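Local atomic coordinates of protein KP700603 (Klebsiella pneumoniae 700603, PDB entry 5KVK), a protein that is of unknown function but belongs to the competence-damaged protein (CinA) superfamily, whose CinA-type domains in relatives include nicotinamide mononucleotide deamidases. Residues A[63-66]-A[67-70]; A[72-75]-A[76-79]; A[147-150]-A[151-155]. All blocks are in the same frame, centred on the assembly; numbering follows the deposited sequence.

Interaction 1: A[63-66]-A[67-70]; sequences SDEA and KRNV
Glu65 and Arg68 meet because each long chain folds once: Glu65 sends CG anti to its own N (chi1 180°) and bends at chi2, while Arg68 bends at chi3 (-65°), and the two side chains cross at about a right angle. Arg68 then grips one oxygen side-on with two nitrogens. NH2 lies 2.7 Å from Glu65 OE2, on the anti lone pair, and NE donates to the same OE2 at 3.0 Å from above the carboxylate plane. Both bonds lie in the guanidinium plane, and Asp64 O sits over the centre of one face. A three-residue spacing suits such a flexible acid-base pair on a helix. A water donates to Asp64 OD1 and accepts from Arg68 NH1; a second donates to OD2 and accepts from Lys67 NZ. Ser63, the N-cap, is short enough to turn OG back onto Ala66 N, 3.1 Å away; OG also bonds Asp56 of the second subunit. Lys67 N reaches Ser63 O at 3.2 Å, opening the helical bonding. Lys67 NZ bonds Ser35 OG and Thr61 O, its stem lying against Cys88 and Met92 of helix 86-100, Ala66 and Val70 pack on strand 55-61, and Arg68 rests against helix 75-81.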
ATOM      1  N   SER A  63       2.450 -12.087   0.795  1.00 20.59           N
ATOM      2  CA  SER A  63       2.878 -13.466   0.978  1.00 23.73           C
ATOM      3  C   SER A  63       2.976 -13.769   2.462  1.00 25.50           C
ATOM      4  O   SER A  63       2.886 -12.853   3.307  1.00 22.76           O
ATOM      5  CB  SER A  63       4.262 -13.680   0.367  1.00 27.26           C
ATOM      6  OG  SER A  63       5.182 -12.888   1.108  1.00 25.45           O
ATOM      7  N   ASP A  64       3.217 -15.059   2.760  1.00 26.49           N
ATOM      8  CA  ASP A  64       3.414 -15.461   4.158  1.00 25.25           C
ATOM      9  C   ASP A  64       4.661 -14.787   4.727  1.00 24.93           C
ATOM     10  O   ASP A  64       4.654 -14.286   5.866  1.00 24.47           O
ATOM     11  CB  ASP A  64       3.550 -16.980   4.282  1.00 26.87           C
ATOM     12  CG  ASP A  64       2.232 -17.726   4.195  1.00 31.77           C
ATOM     13  OD1 ASP A  64       2.311 -18.954   4.382  1.00 36.26           O
ATOM     14  OD2 ASP A  64       1.143 -17.148   3.931  1.00 29.52           O
ATOM     15  N   GLU A  65       5.758 -14.784   3.966  1.00 25.08           N
ATOM     16  CA  GLU A  65       6.995 -14.260   4.530  1.00 27.03           C
ATOM     17  C   GLU A  65       6.870 -12.772   4.792  1.00 25.49           C
ATOM     18  O   GLU A  65       7.406 -12.264   5.779  1.00 27.11           O
ATOM     19  CB  GLU A  65       8.150 -14.590   3.598  1.00 28.67           C
ATOM     20  CG  GLU A  65       9.506 -14.079   4.087  1.00 28.91           C
ATOM     21  CD  GLU A  65       9.946 -14.613   5.470  1.00 33.97           C
ATOM     22  OE1 GLU A  65      10.669 -13.834   6.110  1.00 38.36           O
ATOM     23  OE2 GLU A  65       9.588 -15.733   5.897  1.00 33.68           O
ATOM     24  N   ALA A  66       6.191 -12.036   3.897  1.00 23.47           N
ATOM     25  CA  ALA A  66       6.033 -10.595   4.101  1.00 23.30           C
ATOM     26  C   ALA A  66       5.215 -10.291   5.340  1.00 23.86           C
ATOM     27  O   ALA A  66       5.514  -9.336   6.079  1.00 23.36           O
ATOM     28  CB  ALA A  66       5.343  -9.950   2.892  1.00 22.25           C
ATOM     29  N   LYS A  67       4.199 -11.122   5.621  1.00 23.69           N
ATOM     30  CA  LYS A  67       3.461 -11.001   6.880  1.00 25.31           C
ATOM     31  C   LYS A  67       4.340 -11.253   8.089  1.00 26.19           C
ATOM     32  O   LYS A  67       4.205 -10.547   9.113  1.00 26.99           O
ATOM     33  CB  LYS A  67       2.302 -11.962   6.884  1.00 22.42           C
ATOM     34  CG  LYS A  67       1.289 -11.588   5.763  1.00 22.31           C
ATOM     35  CD  LYS A  67       0.086 -12.590   5.731  1.00 24.58           C
ATOM     36  CE  LYS A  67      -0.930 -12.150   4.614  1.00 24.01           C
ATOM     37  NZ  LYS A  67      -0.481 -12.344   3.176  1.00 26.22           N
ATOM     38  N   ARG A  68       5.192 -12.278   8.009  1.00 22.77           N
ATOM     39  CA  ARG A  68       6.135 -12.575   9.103  1.00 26.45           C
ATOM     40  C   ARG A  68       7.131 -11.438   9.248  1.00 28.38           C
ATOM     41  O   ARG A  68       7.388 -10.958  10.348  1.00 30.43           O
ATOM     42  CB  ARG A  68       6.854 -13.906   8.857  1.00 28.42           C
ATOM     43  CG  ARG A  68       5.909 -15.087   8.933  1.00 28.50           C
ATOM     44  CD  ARG A  68       6.669 -16.429   8.913  1.00 31.78           C
ATOM     45  NE  ARG A  68       7.348 -16.612   7.626  1.00 38.37           N
ATOM     46  CZ  ARG A  68       6.973 -17.473   6.672  1.00 46.69           C
ATOM     47  NH1 ARG A  68       5.943 -18.288   6.861  1.00 54.02           N
ATOM     48  NH2 ARG A  68       7.654 -17.543   5.530  1.00 45.34           N
ATOM     49  N   ASN A  69       7.662 -10.954   8.122  1.00 26.23           N
ATOM     50  CA  ASN A  69       8.734  -9.960   8.152  1.00 26.17           C
ATOM     51  C   ASN A  69       8.237  -8.598   8.637  1.00 24.75           C
ATOM     52  O   ASN A  69       8.832  -7.994   9.559  1.00 29.17           O
ATOM     53  CB  ASN A  69       9.336  -9.813   6.731  1.00 27.50           C
ATOM     54  CG  ASN A  69      10.545  -8.883   6.702  1.00 28.60           C
ATOM     55  OD1 ASN A  69      11.369  -8.869   7.618  1.00 29.02           O
ATOM     56  ND2 ASN A  69      10.633  -8.054   5.645  1.00 28.91           N
ATOM     57  N   VAL A  70       7.212  -8.061   7.976  1.00 23.75           N
ATOM     58  CA  VAL A  70       6.766  -6.688   8.236  1.00 24.83           C
ATOM     59  C   VAL A  70       5.894  -6.607   9.472  1.00 26.92           C
ATOM     60  O   VAL A  70       5.973  -5.630  10.223  1.00 30.83           O
ATOM     61  CB  VAL A  70       6.045  -6.137   6.995  1.00 24.65           C
ATOM     62  CG1 VAL A  70       5.435  -4.723   7.322  1.00 27.34           C
ATOM     63  CG2 VAL A  70       7.078  -6.060   5.899  1.00 25.74           C
TER
HETATM   64  O   HOH W   1       0.096 -14.875   2.567  1.00 27.33           O
HETATM   65  O   HOH W   2       4.694 -20.138   4.814  1.00 45.83           O

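Interaction 2: A[72-75]-A[76-79]; sequences QVRA and ETLA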
ATOM      1  N   GLN A  72       5.286  -9.339  11.822  1.00 24.63           N
ATOM      2  CA  GLN A  72       5.612 -10.252  12.891  1.00 29.45           C
ATOM      3  C   GLN A  72       4.517 -11.271  13.152  1.00 28.39           C
ATOM      4  O   GLN A  72       4.407 -11.785  14.275  1.00 32.11           O
ATOM      5  CB  GLN A  72       5.963  -9.494  14.179  1.00 37.86           C
ATOM      6  CG  GLN A  72       7.182  -8.639  14.009  1.00 45.48           C
ATOM      7  CD  GLN A  72       7.421  -7.859  15.248  1.00 56.68           C
ATOM      8  OE1 GLN A  72       6.804  -6.810  15.465  1.00 64.03           O
ATOM      9  NE2 GLN A  72       8.264  -8.379  16.100  1.00 55.07           N
ATOM     10  N   VAL A  73       3.726 -11.601  12.119  1.00 26.29           N
ATOM     11  CA  VAL A  73       2.787 -12.715  12.230  1.00 29.40           C
ATOM     12  C   VAL A  73       3.604 -13.957  12.565  1.00 32.77           C
ATOM     13  O   VAL A  73       4.667 -14.177  11.978  1.00 33.95           O
ATOM     14  CB  VAL A  73       1.970 -12.873  10.926  1.00 25.16           C
ATOM     15  CG1 VAL A  73       1.080 -14.128  11.005  1.00 25.26           C
ATOM     16  CG2 VAL A  73       1.148 -11.598  10.600  1.00 23.73           C
ATOM     17  N   ARG A  74       3.179 -14.708  13.596  1.00 30.07           N
ATOM     18  CA  ARG A  74       3.924 -15.884  14.033  1.00 32.32           C
ATOM     19  C   ARG A  74       3.963 -16.963  12.948  1.00 34.95           C
ATOM     20  O   ARG A  74       2.967 -17.226  12.275  1.00 32.14           O
ATOM     21  CB  ARG A  74       3.290 -16.431  15.307  1.00 38.26           C
ATOM     22  CG  ARG A  74       3.385 -15.400  16.462  1.00 45.23           C
ATOM     23  CD  ARG A  74       2.711 -15.866  17.751  1.00 57.65           C
ATOM     24  NE  ARG A  74       1.634 -16.811  17.472  1.00 67.18           N
ATOM     25  CZ  ARG A  74       1.611 -18.086  17.873  1.00 76.90           C
ATOM     26  NH1 ARG A  74       2.603 -18.587  18.620  1.00 80.91           N
ATOM     27  NH2 ARG A  74       0.577 -18.859  17.539  1.00 78.12           N
ATOM     28  N   ALA A  75       5.125 -17.609  12.795  1.00 40.19           N
ATOM     29  CA  ALA A  75       5.226 -18.744  11.883  1.00 42.77           C
ATOM     30  C   ALA A  75       4.183 -19.815  12.208  1.00 38.05           C
ATOM     31  O   ALA A  75       3.564 -20.400  11.311  1.00 38.67           O
ATOM     32  CB  ALA A  75       6.643 -19.330  11.949  1.00 52.93           C
ATOM     33  N   GLU A  76       3.975 -20.107  13.491  1.00 43.16           N
ATOM     34  CA  GLU A  76       3.049 -21.187  13.802  1.00 48.14           C
ATOM     35  C   GLU A  76       1.605 -20.791  13.498  1.00 40.42           C
ATOM     36  O   GLU A  76       0.779 -21.657  13.195  1.00 41.17           O
ATOM     37  CB  GLU A  76       3.225 -21.634  15.252  1.00 59.91           C
ATOM     38  CG  GLU A  76       3.427 -20.511  16.243  1.00 76.38           C
ATOM     39  CD  GLU A  76       4.891 -20.081  16.409  1.00 91.15           C
ATOM     40  OE1 GLU A  76       5.477 -19.540  15.436  1.00 97.19           O
ATOM     41  OE2 GLU A  76       5.448 -20.285  17.522  1.00 95.79           O
ATOM     42  N   THR A  77       1.272 -19.501  13.572  1.00 34.26           N
ATOM     43  CA  THR A  77      -0.078 -19.090  13.205  1.00 34.60           C
ATOM     44  C   THR A  77      -0.339 -19.341  11.740  1.00 36.06           C
ATOM     45  O   THR A  77      -1.407 -19.852  11.366  1.00 37.42           O
ATOM     46  CB  THR A  77      -0.283 -17.621  13.533  1.00 36.17           C
ATOM     47  OG1 THR A  77      -0.189 -17.491  14.954  1.00 37.89           O
ATOM     48  CG2 THR A  77      -1.609 -17.133  13.021  1.00 38.88           C
ATOM     49  N   LEU A  78       0.622 -18.987  10.892  1.00 36.09           N
ATOM     50  CA  LEU A  78       0.451 -19.269   9.467  1.00 35.30           C
ATOM     51  C   LEU A  78       0.454 -20.767   9.194  1.00 38.83           C
ATOM     52  O   LEU A  78      -0.362 -21.256   8.408  1.00 38.53           O
ATOM     53  CB  LEU A  78       1.539 -18.578   8.655  1.00 30.32           C
ATOM     54  CG  LEU A  78       1.429 -17.087   8.787  1.00 32.53           C
ATOM     55  CD1 LEU A  78       2.704 -16.407   8.382  1.00 35.00           C
ATOM     56  CD2 LEU A  78       0.297 -16.667   7.865  1.00 32.18           C
ATOM     57  N   ALA A  79       1.349 -21.522   9.836  1.00 35.03           N
ATOM     58  CA  ALA A  79       1.358 -22.963   9.600  1.00 41.34           C
ATOM     59  C   ALA A  79       0.019 -23.604   9.961  1.00 47.28           C
ATOM     60  O   ALA A  79      -0.477 -24.485   9.245  1.00 47.60           O
ATOM     61  CB  ALA A  79       2.486 -23.607  10.390  1.00 44.55           C
TER
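The Arg74 and Glu76 side chains cross at about a right angle, with Glu76 CG over one face of the guanidinium, 3.2 Å from Arg74 NH1. The carboxylate plane is turned 49° from the guanidinium, and Glu76 OE2 stands 3.5 Å from Arg74 NH1, well out of the guanidinium plane, so that no N-H points at the oxygen and only charge joins the pair. Glu76 reaches this place by setting CG between its own N and carbonyl carbon (chi1 41°) and folding again at chi2. Thr77 OG1 takes a weak bond from Arg74 NH2 at 3.0 Å. The stronger partner of the hydroxyl is Glu91 on helix 86-100, which also forms a salt bridge with Arg74 NE. Arg74 is the N-cap of helix 75-81, the second of two short helices joined by a short link in which Gln72 leaves the helix with positive phi; the Arg74 carbonyl receives Leu78 N at 3.2 Å. The long Arg74 side chain with its several N-H groups can meet Glu76, Thr77 and Glu91 together. On the inner side Val73 crosses Leu78 almost perpendicularly, Val73 CG1 lying 3.7 Å from Leu78 CG. These branched apolar chains suit the buried side, where Val73 meets Met92 and Leu78 touches Cys88.

Interaction 3: A[147-150]-A[151-155]; sequences CEAV and VAQAV
Ala149 and Gln153 meet one turn apart in the first turns of helix 147-165, the last helix of a chain whose mixed five-stranded sheet is flanked by helices. The backbone bonds are those of a regular alpha helix, each N-H reaching the carbonyl four residues back. Val151 N lies 3.0 Å from Cys147 O, Ala152 N meets Glu148 O at 2.9 Å, and Ala154 N closes on Val150 O at 2.8 Å, nearly in line with the carbonyl bond.

The side-chain hydrogen bond belongs to Gln153. With CG anti to its carbonyl carbon (chi1 -69°) and the chain extended beyond, the amide runs back along the helix toward its beginning. Glutamine suits the place because its reach is long enough to span one turn and its NH2 can serve two carbonyls: NE2 also donates to Thr144 O, in the loop leading into the helix. The helix start is further bound by Asp146, whose OD1 accepts from Ala149 N.

Packing contacts make up the rest. Val151 CG2 lies 3.4 Å from Cys147 O, and its side chain touches Ala112 and Asn40. Ala154 lies against Thr37 and Phe143, where a methyl group allows a close approach, and Val155 packs on Leu41 of helix 40-46. Ala149 presents only a methyl to the Gln153 amide, NE2 passing 4.0 Å from Ala149 CB.

One carbonyl carries two bonds. Ala149 O takes Gln153 N at 2.9 Å, tilted 27° from the carbonyl plane, and Gln153 NE2 at 3.1 Å from the opposite face, 75° out of the plane and therefore off any lone pair.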
ATOM      1  N   CYS A 147     -12.269 -10.915  -9.612  1.00 29.82           N
ATOM      2  CA  CYS A 147     -11.276 -10.518  -8.591  1.00 30.75           C
ATOM      3  C   CYS A 147     -11.289  -9.017  -8.295  1.00 30.39           C
ATOM      4  O   CYS A 147     -11.160  -8.616  -7.141  1.00 32.18           O
ATOM      5  CB  CYS A 147      -9.874 -10.952  -9.031  1.00 33.02           C
ATOM      6  SG  CYS A 147      -9.400 -10.399 -10.645  1.00 35.29           S
ATOM      7  N   GLU A 148     -11.398  -8.168  -9.311  1.00 30.05           N
ATOM      8  CA  GLU A 148     -11.380  -6.736  -9.032  0.50 29.08           C
ATOM      9  C   GLU A 148     -12.634  -6.309  -8.278  1.00 29.15           C
ATOM     10  O   GLU A 148     -12.551  -5.442  -7.392  1.00 31.01           O
ATOM     11  CB  GLU A 148     -11.194  -5.940 -10.327  0.50 34.22           C
ATOM     12  CG  GLU A 148      -9.841  -6.260 -11.032  0.50 37.78           C
ATOM     13  CD  GLU A 148      -9.511  -5.371 -12.225  0.50 40.03           C
ATOM     14  OE1 GLU A 148      -8.650  -5.771 -13.042  0.50 39.38           O
ATOM     15  OE2 GLU A 148     -10.090  -4.276 -12.344  0.50 40.81           O
ATOM     16  N   ALA A 149     -13.797  -6.915  -8.601  1.00 29.78           N
ATOM     17  CA  ALA A 149     -15.029  -6.659  -7.824  1.00 28.29           C
ATOM     18  C   ALA A 149     -14.901  -7.104  -6.382  1.00 31.45           C
ATOM     19  O   ALA A 149     -15.422  -6.433  -5.486  1.00 31.27           O
ATOM     20  CB  ALA A 149     -16.236  -7.369  -8.444  1.00 32.03           C
ATOM     21  N   VAL A 150     -14.256  -8.256  -6.142  1.00 26.18           N
ATOM     22  CA  VAL A 150     -14.035  -8.736  -4.788  1.00 28.20           C
ATOM     23  C   VAL A 150     -13.199  -7.730  -4.022  1.00 27.12           C
ATOM     24  O   VAL A 150     -13.537  -7.348  -2.894  1.00 24.37           O
ATOM     25  CB  VAL A 150     -13.350 -10.121  -4.817  1.00 26.52           C
ATOM     26  CG1 VAL A 150     -12.872 -10.483  -3.447  1.00 28.87           C
ATOM     27  CG2 VAL A 150     -14.374 -11.192  -5.284  1.00 30.02           C
ATOM     28  N   VAL A 151     -12.144  -7.216  -4.671  1.00 24.58           N
ATOM     29  CA  VAL A 151     -11.252  -6.261  -4.012  1.00 26.09           C
ATOM     30  C   VAL A 151     -12.016  -4.994  -3.667  1.00 26.21           C
ATOM     31  O   VAL A 151     -11.904  -4.474  -2.557  1.00 27.02           O
ATOM     32  CB  VAL A 151     -10.032  -5.956  -4.896  1.00 28.37           C
ATOM     33  CG1 VAL A 151      -9.256  -4.720  -4.312  1.00 32.56           C
ATOM     34  CG2 VAL A 151      -9.148  -7.165  -4.850  1.00 25.43           C
ATOM     35  N   ALA A 152     -12.823  -4.503  -4.610  1.00 25.21           N
ATOM     36  CA  ALA A 152     -13.552  -3.265  -4.371  1.00 26.62           C
ATOM     37  C   ALA A 152     -14.576  -3.476  -3.274  1.00 26.59           C
ATOM     38  O   ALA A 152     -14.728  -2.630  -2.398  1.00 24.75           O
ATOM     39  CB  ALA A 152     -14.233  -2.782  -5.672  1.00 29.52           C
ATOM     40  N   GLN A 153     -15.257  -4.615  -3.283  1.00 24.59           N
ATOM     41  CA  GLN A 153     -16.236  -4.894  -2.219  1.00 26.32           C
ATOM     42  C   GLN A 153     -15.584  -5.046  -0.859  1.00 23.94           C
ATOM     43  O   GLN A 153     -16.140  -4.595   0.158  1.00 25.00           O
ATOM     44  CB  GLN A 153     -17.024  -6.156  -2.545  1.00 23.81           C
ATOM     45  CG  GLN A 153     -17.970  -5.987  -3.730  1.00 28.76           C
ATOM     46  CD  GLN A 153     -18.644  -7.296  -4.058  1.00 34.66           C
ATOM     47  OE1 GLN A 153     -19.662  -7.657  -3.468  1.00 37.40           O
ATOM     48  NE2 GLN A 153     -18.026  -8.049  -4.973  1.00 35.15           N
ATOM     49  N   ALA A 154     -14.407  -5.654  -0.828  1.00 21.32           N
ATOM     50  CA  ALA A 154     -13.699  -5.809   0.443  1.00 22.09           C
ATOM     51  C   ALA A 154     -13.235  -4.467   1.002  1.00 23.40           C
ATOM     52  O   ALA A 154     -13.361  -4.226   2.207  1.00 24.92           O
ATOM     53  CB  ALA A 154     -12.512  -6.773   0.263  1.00 23.19           C
ATOM     54  N   VAL A 155     -12.699  -3.592   0.155  1.00 20.30           N
ATOM     55  CA  VAL A 155     -12.293  -2.253   0.600  1.00 23.68           C
ATOM     56  C   VAL A 155     -13.513  -1.514   1.167  1.00 25.19           C
ATOM     57  O   VAL A 155     -13.455  -0.912   2.256  1.00 25.37           O
ATOM     58  CB  VAL A 155     -11.666  -1.477  -0.585  1.00 24.95           C
ATOM     59  CG1 VAL A 155     -11.557   0.040  -0.297  1.00 25.64           C
ATOM     60  CG2 VAL A 155     -10.260  -2.090  -0.953  1.00 25.67           C
TER

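In the fold
From the N terminus, interaction 1 comes first, in helix 64-71 directly after strand 55-61. Interaction 2 follows across the short link into helix 75-81, and interaction 3 comes much later, at the start of helix 147-165. The three lie in series, none nested and none crossing; each is local, so none closes a long loop. Interactions 1 and 2 touch, their centres 9 Å apart: Lys67 O probably accepts from Val73 N, and Leu78 CD1 packs on Arg68 CG, joining the two short helices beside helix 86-100. Interaction 3 stands apart, about 13 Å from interaction 1 and 18 Å from interaction 2 between nearest atoms, and faces helix 40-46.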